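Local coordinates for bacilliredoxin BrxA (Bacillus subtilis, PDB 3FHK), which removes bacillithiol from S-bacillithiolated proteins as a dithiol bacilliredoxin of the thioredoxin superfamily, and has protein disulfide isomerase activity, at residues Arg21-Ala26 with Val51-Cys56; Glu35-Phe40 with Thr93-Glu98; Gln69-Leu72 with Lys76-Asp79; Met110-Leu113 with Val118-Phe121; His125-Glu128 with Glu134-Lys137. The protein carries 2 engineered substitutions. One frame throughout, in Å; residues are numbered along the deposited sequence.

Interaction 1 (Arg21-Ala26 with Val51-Cys56); sequences RELTGA and VVNSVC
Leu23 reaches from the last turns of helix 2-24 with one methyl, CD1, which rests on the amide of Asn53 and on Val51. The closest approach is from Leu23 CD1 to Asn53 ND2, 3.4 Å, and the same methyl lies 4.0 Å from Val51 CG1. Leu23 and Asn53 come at each other from opposite directions, one from the helix and one from strand 47-53, and no hydrogen bond links the two segments. Val51 and Asn53, two residues apart on the strand, both send their CB toward the helix, while Val52 between them points away.

The Asn53 amide is buried, and its polar atoms are spoken for: ND2 donates to Met19 O of the same helix, and OD1 accepts from Arg64 of helix 57-73. With CG anti to the backbone N (chi1 -157°), OD1 also takes a weak hydrogen bond from Ser54 N at 2.8 Å. One residue on, Ser54 OG accepts from Cys56 N at 3.2 Å with an N-H...O angle of 172°, an ST turn just before the next helix. Cys56 is the N-cap of that helix and a nucleophile of the CXC motif, the thioredoxin-fold site at the end of a central strand.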
loop_
_atom_site.group_PDB
_atom_site.type_symbol
_atom_site.label_atom_id
_atom_site.label_comp_id
_atom_site.label_asym_id
_atom_site.label_seq_id
_atom_site.Cartn_x
_atom_site.Cartn_y
_atom_site.Cartn_z
ATOM N N ARG A 21 0.018 -23.541 8.399
ATOM C CA ARG A 21 -0.905 -24.512 8.969
ATOM C C ARG A 21 -1.173 -25.675 8.018
ATOM O O ARG A 21 -1.384 -26.806 8.458
ATOM C CB ARG A 21 -2.211 -23.843 9.377
ATOM C CG ARG A 21 -2.147 -23.121 10.703
ATOM C CD ARG A 21 -3.521 -22.560 11.034
ATOM N NE ARG A 21 -3.532 -21.803 12.280
ATOM C CZ ARG A 21 -4.313 -20.747 12.501
ATOM N NH1 ARG A 21 -5.133 -20.315 11.549
ATOM N NH2 ARG A 21 -4.262 -20.111 13.665
ATOM N N GLU A 22 -1.147 -25.403 6.719
ATOM C CA GLU A 22 -1.310 -26.472 5.744
ATOM C C GLU A 22 -0.361 -27.642 6.035
ATOM O O GLU A 22 -0.770 -28.800 5.960
ATOM C CB GLU A 22 -1.131 -25.959 4.314
ATOM C CG GLU A 22 -1.203 -27.061 3.265
ATOM C CD GLU A 22 -1.522 -26.536 1.875
ATOM O OE1 GLU A 22 -1.658 -25.303 1.728
ATOM O OE2 GLU A 22 -1.640 -27.358 0.934
ATOM N N LEU A 23 0.892 -27.337 6.384
ATOM C CA LEU A 23 1.858 -28.366 6.768
ATOM C C LEU A 23 1.780 -28.746 8.245
ATOM O O LEU A 23 1.809 -29.932 8.586
ATOM C CB LEU A 23 3.294 -27.929 6.431
ATOM C CG LEU A 23 3.595 -27.749 4.941
ATOM C CD1 LEU A 23 4.985 -27.169 4.723
ATOM C CD2 LEU A 23 3.437 -29.080 4.201
ATOM N N THR A 24 1.685 -27.744 9.120
ATOM C CA THR A 24 1.808 -27.992 10.557
ATOM C C THR A 24 0.588 -28.720 11.091
ATOM O O THR A 24 0.699 -29.561 11.987
ATOM C CB THR A 24 2.085 -26.701 11.373
ATOM O OG1 THR A 24 1.053 -25.736 11.145
ATOM C CG2 THR A 24 3.428 -26.088 10.952
ATOM N N GLY A 25 -0.571 -28.409 10.519
ATOM C CA GLY A 25 -1.787 -29.112 10.864
ATOM C C GLY A 25 -1.747 -30.543 10.377
ATOM O O GLY A 25 -2.619 -31.336 10.696
ATOM N N ALA A 26 -0.735 -30.870 9.583
ATOM C CA ALA A 26 -0.565 -32.236 9.110
ATOM C C ALA A 26 0.591 -32.937 9.838
ATOM O O ALA A 26 1.099 -33.959 9.382
ATOM C CB ALA A 26 -0.342 -32.251 7.613
ATOM N N VAL A 51 10.481 -30.361 4.433
ATOM C CA VAL A 51 9.882 -29.591 3.357
ATOM C C VAL A 51 10.339 -28.152 3.470
ATOM O O VAL A 51 10.161 -27.502 4.503
ATOM C CB VAL A 51 8.348 -29.643 3.383
ATOM C CG1 VAL A 51 7.767 -28.731 2.298
ATOM C CG2 VAL A 51 7.872 -31.079 3.206
ATOM N N VAL A 52 10.969 -27.670 2.413
ATOM C CA VAL A 52 11.291 -26.261 2.335
ATOM C C VAL A 52 10.125 -25.547 1.686
ATOM O O VAL A 52 9.919 -25.627 0.467
ATOM C CB VAL A 52 12.572 -26.018 1.553
ATOM C CG1 VAL A 52 12.794 -24.522 1.393
ATOM C CG2 VAL A 52 13.729 -26.663 2.283
ATOM N N ASN A 53 9.357 -24.866 2.527
ATOM C CA ASN A 53 8.100 -24.267 2.125
ATOM C C ASN A 53 8.349 -22.940 1.416
ATOM O O ASN A 53 9.473 -22.435 1.424
ATOM C CB ASN A 53 7.206 -24.089 3.355
ATOM C CG ASN A 53 5.730 -24.016 3.002
ATOM O OD1 ASN A 53 5.348 -24.127 1.835
ATOM N ND2 ASN A 53 4.894 -23.814 4.013
ATOM N N SER A 54 7.306 -22.391 0.794
ATOM C CA SER A 54 7.425 -21.175 -0.010
ATOM C C SER A 54 6.039 -20.597 -0.304
ATOM O O SER A 54 5.046 -21.311 -0.252
ATOM C CB SER A 54 8.151 -21.484 -1.328
ATOM O OG SER A 54 7.929 -20.469 -2.302
ATOM N N VAL A 55 5.980 -19.308 -0.630
ATOM C CA VAL A 55 4.709 -18.637 -0.923
ATOM C C VAL A 55 4.195 -18.872 -2.352
ATOM O O VAL A 55 3.018 -18.665 -2.650
ATOM C CB VAL A 55 4.836 -17.115 -0.684
ATOM C CG1 VAL A 55 3.548 -16.404 -1.033
ATOM C CG2 VAL A 55 5.197 -16.842 0.757
ATOM N N CYS A 56 5.083 -19.288 -3.246
ATOM C CA CYS A 56 4.734 -19.341 -4.659
ATOM C C CYS A 56 3.662 -20.391 -4.969
ATOM O O CYS A 56 3.412 -21.305 -4.190
ATOM C CB CYS A 56 5.985 -19.606 -5.486
ATOM S SG CYS A 56 6.762 -21.129 -4.995
#

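Interaction 2 (Glu35-Phe40 with Thr93-Glu98). With SO4 (sulfate ion), chain F.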
loop_
_atom_site.group_PDB
_atom_site.type_symbol
_atom_site.label_atom_id
_atom_site.label_comp_id
_atom_site.label_asym_id
_atom_site.label_seq_id
_atom_site.Cartn_x
_atom_site.Cartn_y
_atom_site.Cartn_z
ATOM N N GLU A 35 18.372 -21.779 15.602
ATOM C CA GLU A 35 18.614 -22.596 16.787
ATOM C C GLU A 35 17.721 -23.835 16.804
ATOM O O GLU A 35 18.175 -24.937 17.114
ATOM C CB GLU A 35 18.389 -21.776 18.057
ATOM C CG GLU A 35 18.703 -22.531 19.339
ATOM N N GLU A 36 16.449 -23.646 16.469
ATOM C CA GLU A 36 15.508 -24.756 16.364
ATOM C C GLU A 36 15.935 -25.773 15.308
ATOM O O GLU A 36 15.755 -26.979 15.484
ATOM C CB GLU A 36 14.118 -24.233 16.027
ATOM C CG GLU A 36 13.586 -23.240 17.022
ATOM C CD GLU A 36 12.152 -22.868 16.749
ATOM O OE1 GLU A 36 11.667 -23.132 15.630
ATOM O OE2 GLU A 36 11.507 -22.309 17.656
ATOM N N VAL A 37 16.490 -25.284 14.204
ATOM C CA VAL A 37 16.973 -26.171 13.155
ATOM C C VAL A 37 18.153 -27.000 13.657
ATOM O O VAL A 37 18.195 -28.213 13.470
ATOM C CB VAL A 37 17.358 -25.393 11.882
ATOM C CG1 VAL A 37 18.003 -26.325 10.857
ATOM C CG2 VAL A 37 16.138 -24.710 11.289
ATOM N N GLU A 38 19.109 -26.342 14.305
ATOM C CA GLU A 38 20.250 -27.043 14.888
ATOM C C GLU A 38 19.781 -28.080 15.891
ATOM O O GLU A 38 20.194 -29.240 15.840
ATOM C CB GLU A 38 21.197 -26.064 15.576
ATOM C CG GLU A 38 22.316 -25.555 14.696
ATOM C CD GLU A 38 23.095 -24.433 15.351
ATOM O OE1 GLU A 38 22.460 -23.442 15.780
ATOM O OE2 GLU A 38 24.339 -24.541 15.434
ATOM N N ASN A 39 18.912 -27.650 16.800
ATOM C CA ASN A 39 18.352 -28.537 17.810
ATOM C C ASN A 39 17.792 -29.811 17.213
ATOM O O ASN A 39 18.172 -30.908 17.608
ATOM C CB ASN A 39 17.266 -27.826 18.611
ATOM C CG ASN A 39 17.746 -27.393 19.973
ATOM O OD1 ASN A 39 18.073 -28.228 20.820
ATOM N ND2 ASN A 39 17.785 -26.083 20.203
ATOM N N PHE A 40 16.880 -29.664 16.260
ATOM C CA PHE A 40 16.295 -30.836 15.644
ATOM C C PHE A 40 17.353 -31.677 14.933
ATOM O O PHE A 40 17.498 -32.858 15.217
ATOM C CB PHE A 40 15.181 -30.475 14.660
ATOM C CG PHE A 40 14.700 -31.656 13.879
ATOM C CD1 PHE A 40 13.823 -32.573 14.459
ATOM C CD2 PHE A 40 15.171 -31.896 12.592
ATOM C CE1 PHE A 40 13.405 -33.691 13.761
ATOM C CE2 PHE A 40 14.752 -33.006 11.882
ATOM C CZ PHE A 40 13.871 -33.910 12.466
ATOM N N THR A 93 15.771 -21.388 7.308
ATOM C CA THR A 93 16.032 -22.138 6.073
ATOM C C THR A 93 17.508 -22.122 5.639
ATOM O O THR A 93 18.001 -23.131 5.129
ATOM C CB THR A 93 15.044 -21.815 4.890
ATOM O OG1 THR A 93 15.729 -21.207 3.788
ATOM C CG2 THR A 93 13.899 -20.951 5.352
ATOM N N ALA A 94 18.204 -21.003 5.856
ATOM C CA ALA A 94 19.648 -20.925 5.581
ATOM C C ALA A 94 20.431 -21.954 6.399
ATOM O O ALA A 94 21.363 -22.578 5.906
ATOM C CB ALA A 94 20.189 -19.508 5.848
ATOM N N LYS A 95 20.028 -22.121 7.653
ATOM C CA LYS A 95 20.590 -23.135 8.539
ATOM C C LYS A 95 20.256 -24.576 8.100
ATOM O O LYS A 95 21.121 -25.442 8.103
ATOM C CB LYS A 95 20.122 -22.877 9.978
ATOM C CG LYS A 95 20.544 -23.925 10.990
ATOM C CD LYS A 95 22.042 -24.141 10.958
ATOM C CE LYS A 95 22.782 -22.834 11.148
ATOM N NZ LYS A 95 24.219 -23.069 11.456
ATOM N N MET A 96 19.007 -24.828 7.731
ATOM C CA MET A 96 18.651 -26.153 7.240
ATOM C C MET A 96 19.461 -26.490 5.989
ATOM O O MET A 96 19.987 -27.597 5.853
ATOM C CB MET A 96 17.152 -26.253 6.952
ATOM C CG MET A 96 16.666 -27.665 6.658
ATOM S SD MET A 96 17.165 -28.868 7.913
ATOM C CE MET A 96 16.780 -30.377 7.065
ATOM N N ARG A 97 19.576 -25.523 5.086
ATOM C CA ARG A 97 20.266 -25.752 3.821
ATOM C C ARG A 97 21.745 -26.101 4.010
ATOM O O ARG A 97 22.319 -26.818 3.196
ATOM C CB ARG A 97 20.058 -24.576 2.851
ATOM C CG ARG A 97 18.614 -24.493 2.267
ATOM C CD ARG A 97 18.385 -23.172 1.515
ATOM N NE ARG A 97 17.182 -23.209 0.694
ATOM C CZ ARG A 97 16.591 -22.137 0.162
ATOM N NH1 ARG A 97 17.074 -20.915 0.368
ATOM N NH2 ARG A 97 15.491 -22.283 -0.567
ATOM N N GLU A 98 22.346 -25.626 5.097
ATOM C CA GLU A 98 23.731 -25.963 5.405
ATOM C C GLU A 98 23.946 -27.472 5.511
ATOM O O GLU A 98 25.056 -27.961 5.295
ATOM C CB GLU A 98 24.171 -25.297 6.705
ATOM C CG GLU A 98 24.469 -23.814 6.592
ATOM C CD GLU A 98 24.891 -23.222 7.922
ATOM O OE1 GLU A 98 25.101 -24.003 8.873
ATOM O OE2 GLU A 98 25.008 -21.984 8.022
HETATM S S SO4 F . 14.686 -18.707 -1.356
HETATM O O1 SO4 F . 15.269 -17.878 -2.404
HETATM O O2 SO4 F . 13.377 -18.160 -1.019
HETATM O O3 SO4 F . 14.569 -20.064 -1.893
HETATM O O4 SO4 F . 15.494 -18.716 -0.128
#
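Val37 and Lys95 cross at a slant, the CG1 branch of the valine pressed against the first methylenes of the lysine. Val37 CG1 to Lys95 CG measures 3.5 Å, tight for two carbons, and the same methyl stands 3.6 Å from Met96 N, so it sits against the backbone of helix 90-97 as well. Glu38 crosses the lysine farther out, its CG 4.0 Å from Lys95 CD.

Lys95 leaves its helix with CG anti to the backbone N (chi1 175°), then bends at chi2 and chi3, which turns NZ along the outside of the helix toward Glu98. There NZ and Glu98 OE1 form a salt bridge of 2.9 Å, on the syn side of the carboxylate but 34° out of its plane. Glu38 OE2 stays 4.2 Å from Lys95 NZ, beyond a salt bridge. Shortened to an alanine, Lys95 would probably leave the Glu98 carboxylate without its mate and uncover one flank of Val37.

The axes of these short helical segments approach to 8.7 Å at 31°. Away from this interface, Arg97 grips a sulfate, probably from the crystallisation liquor, through NH1 and NH2. The chemistry between the helices is therefore apolar at the valine, with charge kept to the outer margin, where Glu38 probably adds a longer-range attraction to the lysine.

Interaction 3 (Gln69-Leu72 with Lys76-Asp79)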
loop_
_atom_site.group_PDB
_atom_site.type_symbol
_atom_site.label_atom_id
_atom_site.label_comp_id
_atom_site.label_asym_id
_atom_site.label_seq_id
_atom_site.Cartn_x
_atom_site.Cartn_y
_atom_site.Cartn_z
ATOM N N GLN A 69 0.184 -35.677 1.526
ATOM C CA GLN A 69 -0.533 -36.849 1.044
ATOM C C GLN A 69 0.368 -38.078 0.964
ATOM O O GLN A 69 -0.052 -39.182 1.324
ATOM C CB GLN A 69 -1.209 -36.562 -0.304
ATOM C CG GLN A 69 -2.427 -35.637 -0.183
ATOM C CD GLN A 69 -2.867 -35.028 -1.509
ATOM O OE1 GLN A 69 -3.273 -33.867 -1.563
ATOM N NE2 GLN A 69 -2.791 -35.811 -2.580
ATOM N N ALA A 70 1.602 -37.895 0.502
ATOM C CA ALA A 70 2.532 -39.015 0.415
ATOM C C ALA A 70 2.741 -39.609 1.800
ATOM O O ALA A 70 2.763 -40.830 1.982
ATOM C CB ALA A 70 3.877 -38.565 -0.193
ATOM N N VAL A 71 2.856 -38.726 2.784
ATOM C CA VAL A 71 3.116 -39.125 4.160
ATOM C C VAL A 71 1.941 -39.835 4.831
ATOM O O VAL A 71 2.131 -40.693 5.706
ATOM C CB VAL A 71 3.554 -37.906 4.989
ATOM C CG1 VAL A 71 3.096 -38.022 6.414
ATOM C CG2 VAL A 71 5.084 -37.750 4.913
ATOM N N LEU A 72 0.728 -39.479 4.423
ATOM C CA LEU A 72 -0.464 -40.037 5.036
ATOM C C LEU A 72 -0.920 -41.307 4.330
ATOM O O LEU A 72 -1.575 -42.168 4.934
ATOM C CB LEU A 72 -1.585 -39.004 5.016
ATOM C CG LEU A 72 -1.492 -37.862 6.027
ATOM C CD1 LEU A 72 -2.567 -36.823 5.723
ATOM C CD2 LEU A 72 -1.634 -38.395 7.454
ATOM N N LYS A 76 5.071 -47.342 3.914
ATOM C CA LYS A 76 6.370 -46.927 4.457
ATOM C C LYS A 76 6.474 -45.415 4.504
ATOM O O LYS A 76 6.289 -44.745 3.488
ATOM C CB LYS A 76 7.524 -47.500 3.629
ATOM C CG LYS A 76 7.968 -48.881 4.081
ATOM C CD LYS A 76 8.645 -49.655 2.964
ATOM C CE LYS A 76 8.928 -51.089 3.394
ATOM N N THR A 77 6.791 -44.880 5.679
ATOM C CA THR A 77 6.758 -43.436 5.896
ATOM C C THR A 77 7.887 -42.959 6.821
ATOM O O THR A 77 8.402 -43.733 7.630
ATOM C CB THR A 77 5.398 -43.013 6.496
ATOM O OG1 THR A 77 5.197 -41.607 6.308
ATOM C CG2 THR A 77 5.350 -43.350 7.977
ATOM N N PRO A 78 8.283 -41.678 6.698
ATOM C CA PRO A 78 9.367 -41.170 7.547
ATOM C C PRO A 78 8.970 -41.128 9.012
ATOM O O PRO A 78 7.797 -40.965 9.325
ATOM C CB PRO A 78 9.591 -39.740 7.033
ATOM C CG PRO A 78 8.978 -39.714 5.668
ATOM C CD PRO A 78 7.834 -40.678 5.711
ATOM N N ASP A 79 9.946 -41.286 9.896
ATOM C CA ASP A 79 9.715 -41.165 11.325
ATOM C C ASP A 79 9.422 -39.717 11.731
ATOM O O ASP A 79 8.661 -39.475 12.660
ATOM C CB ASP A 79 10.933 -41.692 12.082
ATOM C CG ASP A 79 11.303 -43.106 11.668
ATOM O OD1 ASP A 79 10.437 -44.007 11.768
ATOM O OD2 ASP A 79 12.456 -43.314 11.234
#
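Val71 meets both Thr77 and Pro78, using its carbonyl for the first and its CG2 methyl for the second. Before it in helix 57-73, Gln69 lies against Met132 and Met136 of helix 132-146. At Val71 the backbone O accepts from Thr77 OG1 over 3.3 Å, a fairly long hydrogen bond. The hydroxyl approaches in the carbonyl plane, on a lone pair, at a C=O...O angle of 118°. Thr77 presents it by holding OG1 anti to its own backbone N (chi1 -161°), which puts CG2 in the crowded position between N and the carbonyl carbon. The turn completes the beta-alpha-beta crossover of strand 47-53, helix 57-73 and strand 80-85 in this thioredoxin-like fold.

A valine at Thr77 would probably cost the Val71 carbonyl this hydroxyl donor and with it the polar tie between helix and loop.

The Val71 side chain crosses Thr77 and Pro78 obliquely. Val71 CG2 is 4.1 Å from Pro78 CD and equally 4.1 Å from Thr77 OG1, so one methyl borders both the proline ring and the hydroxyl. On the sheet side Val71 touches Leu49 of strand 47-53. Pro78 rests on Leu49 too, and on Phe143 of helix 132-146.

Interaction 4 (Met110-Leu113 with Val118-Phe121); sequences MALL and VVHF. With SO4 (sulfate ion), chain G.
The Phe121 ring lies obliquely to Met110 O and Ala111 CB, with its CD2 3.9 Å from Ala111 CB. The His120 imidazole meets a sulfate, probably from the crystallisation liquor, at its edge and in its plane: ND1 donates to sulfate O1 at 2.9 Å, while NE2 bonds to Asn138 of helix 132-146. Behind the ring, His120 CB is 3.9 Å from Leu112 CB.

These residues form the antiparallel hairpin of strands 109-114 and 117-122, interrupted by a classic beta bulge in which Val119 and His120 both face Leu112. Leu112 O accepts from the two of them, from Val119 N at 2.8 Å nearly along the C=O axis, and from His120 N at 3.3 Å, tilted 16° from the carbonyl plane. The same pair is closed by Leu112 N donating to His120 O at 2.8 Å. The register therefore slips by one, and Leu113 pairs with Val118, Leu113 CD1 lying 3.9 Å from Val118 CG2.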
loop_
_atom_site.group_PDB
_atom_site.type_symbol
_atom_site.label_atom_id
_atom_site.label_comp_id
_atom_site.label_asym_id
_atom_site.label_seq_id
_atom_site.Cartn_x
_atom_site.Cartn_y
_atom_site.Cartn_z
ATOM N N MET A 110 12.362 -30.432 -1.206
ATOM C CA MET A 110 12.168 -31.426 -0.156
ATOM C C MET A 110 13.417 -32.296 0.013
ATOM O O MET A 110 14.086 -32.631 -0.959
ATOM C CB MET A 110 10.949 -32.289 -0.471
ATOM C CG MET A 110 9.622 -31.521 -0.512
ATOM S SD MET A 110 8.191 -32.565 -0.901
ATOM C CE MET A 110 8.068 -32.284 -2.660
ATOM N N ALA A 111 13.739 -32.644 1.254
ATOM C CA ALA A 111 14.782 -33.619 1.503
ATOM C C ALA A 111 14.309 -34.739 2.415
ATOM O O ALA A 111 13.643 -34.496 3.426
ATOM C CB ALA A 111 16.043 -32.953 2.081
ATOM N N LEU A 112 14.651 -35.964 2.021
ATOM C CA LEU A 112 14.542 -37.140 2.866
ATOM C C LEU A 112 15.899 -37.343 3.544
ATOM O O LEU A 112 16.928 -37.493 2.867
ATOM C CB LEU A 112 14.204 -38.370 2.020
ATOM C CG LEU A 112 13.207 -39.404 2.563
ATOM C CD1 LEU A 112 13.541 -40.804 2.061
ATOM C CD2 LEU A 112 13.127 -39.397 4.081
ATOM N N LEU A 113 15.901 -37.330 4.875
ATOM C CA LEU A 113 17.119 -37.538 5.663
ATOM C C LEU A 113 17.162 -38.917 6.294
ATOM O O LEU A 113 16.130 -39.501 6.608
ATOM C CB LEU A 113 17.175 -36.541 6.816
ATOM C CG LEU A 113 17.631 -35.102 6.596
ATOM C CD1 LEU A 113 17.409 -34.645 5.170
ATOM C CD2 LEU A 113 16.904 -34.212 7.587
ATOM N N VAL A 118 21.237 -36.248 3.899
ATOM C CA VAL A 118 20.275 -36.367 2.804
ATOM C C VAL A 118 20.440 -37.696 2.077
ATOM O O VAL A 118 21.545 -38.049 1.672
ATOM C CB VAL A 118 20.427 -35.210 1.805
ATOM C CG1 VAL A 118 19.462 -35.377 0.619
ATOM C CG2 VAL A 118 20.184 -33.872 2.512
ATOM N N VAL A 119 19.353 -38.453 1.941
ATOM C CA VAL A 119 19.395 -39.675 1.142
ATOM C C VAL A 119 18.516 -39.544 -0.103
ATOM O O VAL A 119 18.571 -40.373 -1.013
ATOM C CB VAL A 119 18.991 -40.927 1.953
ATOM C CG1 VAL A 119 19.991 -41.195 3.075
ATOM C CG2 VAL A 119 17.542 -40.802 2.491
ATOM N N HIS A 120 17.693 -38.508 -0.141
ATOM C CA HIS A 120 16.939 -38.212 -1.351
ATOM C C HIS A 120 16.529 -36.750 -1.375
ATOM O O HIS A 120 16.067 -36.216 -0.380
ATOM C CB HIS A 120 15.712 -39.111 -1.491
ATOM C CG HIS A 120 15.023 -38.967 -2.810
ATOM N ND1 HIS A 120 15.485 -39.574 -3.960
ATOM C CD2 HIS A 120 13.925 -38.262 -3.171
ATOM C CE1 HIS A 120 14.692 -39.259 -4.969
ATOM N NE2 HIS A 120 13.737 -38.469 -4.521
ATOM N N PHE A 121 16.706 -36.105 -2.516
ATOM C CA PHE A 121 16.489 -34.676 -2.609
ATOM C C PHE A 121 15.523 -34.398 -3.756
ATOM O O PHE A 121 15.587 -35.044 -4.794
ATOM C CB PHE A 121 17.827 -33.944 -2.805
ATOM C CG PHE A 121 17.739 -32.455 -2.574
ATOM C CD1 PHE A 121 17.758 -31.568 -3.637
ATOM C CD2 PHE A 121 17.623 -31.945 -1.293
ATOM C CE1 PHE A 121 17.652 -30.202 -3.423
ATOM C CE2 PHE A 121 17.518 -30.578 -1.074
ATOM C CZ PHE A 121 17.529 -29.709 -2.137
HETATM S S SO4 G . 17.382 -42.356 -4.421
HETATM O O1 SO4 G . 17.963 -41.024 -4.579
HETATM O O2 SO4 G . 16.570 -42.639 -5.602
HETATM O O3 SO4 G . 18.431 -43.369 -4.313
HETATM O O4 SO4 G . 16.563 -42.389 -3.211
#

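Interaction 5 (His125-Glu128 with Glu134-Lys137); sequences HEIE and EIMK
Ile135 sets CG1 anti to its carbonyl carbon (chi1 -47°) and continues nearly straight at chi2 (-167°), which carries CD1 out from helix 132-146 to the loop residue Ile127. Ile127 in turn holds CG2 anti to its backbone N and offers that methyl to the incoming one. The two side chains cross at about a right angle, so the touch is confined to one methyl of Ile135 on a short patch of its partner. Ile135 CD1 stands 3.7 Å from Ile127 CG2. It comes closer still to the backbone, with Ile135 CD1 3.4 Å from Ile127 O. The helix methyl is thus set against backbone as much as against side chain. Glu126 adds little, its O being 4.3 Å from Ile135 CD1.

No hydrogen bond joins the segments, and the side-chain contact is apolar and buried. Polar ties run alongside it: His130 bonds to both His125 O and Glu134 OE1, and Glu128 forms a salt bridge with Arg124. Both isoleucines also touch Leu62 of helix 57-73 and Met110 of strand 109-114, so the loop, two helices and the sheet share one apolar cluster.

That cluster borders the active site. The side chain of Ile127 is about 4 Å from that of the nucleophile Cys58, placing the loop between strand 117-122 and the C-terminal helix beside the CXC motif of this thioredoxin-like fold.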
loop_
_atom_site.group_PDB
_atom_site.type_symbol
_atom_site.label_atom_id
_atom_site.label_comp_id
_atom_site.label_asym_id
_atom_site.label_seq_id
_atom_site.Cartn_x
_atom_site.Cartn_y
_atom_site.Cartn_z
ATOM N N HIS A 125 13.005 -27.825 -9.435
ATOM C CA HIS A 125 12.785 -28.202 -10.835
ATOM C C HIS A 125 12.205 -29.603 -10.979
ATOM O O HIS A 125 11.757 -29.988 -12.055
ATOM C CB HIS A 125 14.056 -28.029 -11.681
ATOM C CG HIS A 125 15.112 -29.061 -11.424
ATOM N ND1 HIS A 125 16.250 -28.797 -10.694
ATOM C CD2 HIS A 125 15.210 -30.353 -11.821
ATOM C CE1 HIS A 125 17.001 -29.885 -10.641
ATOM N NE2 HIS A 125 16.392 -30.842 -11.317
ATOM N N GLU A 126 12.192 -30.346 -9.878
ATOM C CA GLU A 126 11.635 -31.691 -9.854
ATOM C C GLU A 126 10.182 -31.583 -9.429
ATOM O O GLU A 126 9.430 -32.565 -9.432
ATOM C CB GLU A 126 12.404 -32.558 -8.860
ATOM C CG GLU A 126 12.777 -33.929 -9.378
ATOM C CD GLU A 126 13.990 -33.897 -10.278
ATOM O OE1 GLU A 126 15.094 -34.231 -9.800
ATOM O OE2 GLU A 126 13.845 -33.527 -11.460
ATOM N N ILE A 127 9.794 -30.367 -9.070
ATOM C CA ILE A 127 8.450 -30.092 -8.588
ATOM C C ILE A 127 7.671 -29.229 -9.576
ATOM O O ILE A 127 6.617 -29.628 -10.068
ATOM C CB ILE A 127 8.485 -29.383 -7.220
ATOM C CG1 ILE A 127 9.182 -30.274 -6.186
ATOM C CG2 ILE A 127 7.061 -28.996 -6.778
ATOM C CD1 ILE A 127 9.257 -29.672 -4.776
ATOM N N GLU A 128 8.195 -28.042 -9.856
ATOM C CA GLU A 128 7.571 -27.146 -10.813
ATOM C C GLU A 128 7.460 -27.811 -12.171
ATOM O O GLU A 128 8.370 -28.522 -12.597
ATOM C CB GLU A 128 8.386 -25.866 -10.946
ATOM C CG GLU A 128 7.922 -24.956 -12.069
ATOM C CD GLU A 128 8.497 -23.567 -11.929
ATOM O OE1 GLU A 128 9.729 -23.446 -11.747
ATOM O OE2 GLU A 128 7.714 -22.596 -11.993
ATOM N N GLU A 134 3.124 -37.460 -10.327
ATOM C CA GLU A 134 4.558 -37.635 -10.531
ATOM C C GLU A 134 5.310 -37.369 -9.237
ATOM O O GLU A 134 6.201 -38.119 -8.855
ATOM C CB GLU A 134 5.085 -36.693 -11.624
ATOM C CG GLU A 134 4.516 -36.917 -13.033
ATOM C CD GLU A 134 4.995 -35.867 -14.042
ATOM O OE1 GLU A 134 6.016 -35.192 -13.782
ATOM O OE2 GLU A 134 4.353 -35.719 -15.101
ATOM N N ILE A 135 4.950 -36.289 -8.562
ATOM C CA ILE A 135 5.705 -35.871 -7.390
ATOM C C ILE A 135 5.490 -36.808 -6.210
ATOM O O ILE A 135 6.428 -37.122 -5.492
ATOM C CB ILE A 135 5.388 -34.415 -7.006
ATOM C CG1 ILE A 135 5.438 -33.538 -8.260
ATOM C CG2 ILE A 135 6.371 -33.904 -5.954
ATOM C CD1 ILE A 135 5.453 -32.061 -7.975
ATOM N N MET A 136 4.256 -37.257 -6.012
ATOM C CA MET A 136 3.976 -38.188 -4.929
ATOM C C MET A 136 4.655 -39.539 -5.172
ATOM O O MET A 136 5.159 -40.165 -4.237
ATOM C CB MET A 136 2.470 -38.351 -4.728
ATOM C CG MET A 136 1.953 -37.728 -3.441
ATOM S SD MET A 136 0.189 -37.978 -3.293
ATOM C CE MET A 136 -0.288 -37.357 -4.896
ATOM N N LYS A 137 4.672 -39.973 -6.431
ATOM C CA LYS A 137 5.369 -41.192 -6.820
ATOM C C LYS A 137 6.860 -41.036 -6.535
ATOM O O LYS A 137 7.542 -41.994 -6.173
ATOM C CB LYS A 137 5.138 -41.485 -8.305
ATOM C CG LYS A 137 5.744 -42.799 -8.795
#

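Overall arrangement
The contacts gather round one mixed sheet, in which strand 47-53 of interaction 1 neighbours strand 109-114 of interaction 4; Val51 CG2 and Met110 CG meet at 4.1 Å. Along the chain interactions 1 and 2 alternate their segments, interaction 3 falls between the two halves of interaction 2, and interactions 4 and 5 follow in series. Met110 joins interaction 4 to interaction 5, and Met136 brings interaction 5 against helix 57-73 of interaction 3. Interactions 2 and 5, with centres about 24 Å apart, lie on opposite sides of the chain's centre. Interaction 1 holds Cys56 of the CXC site and interaction 5 borders Cys58; helix 57-73 begins within that site.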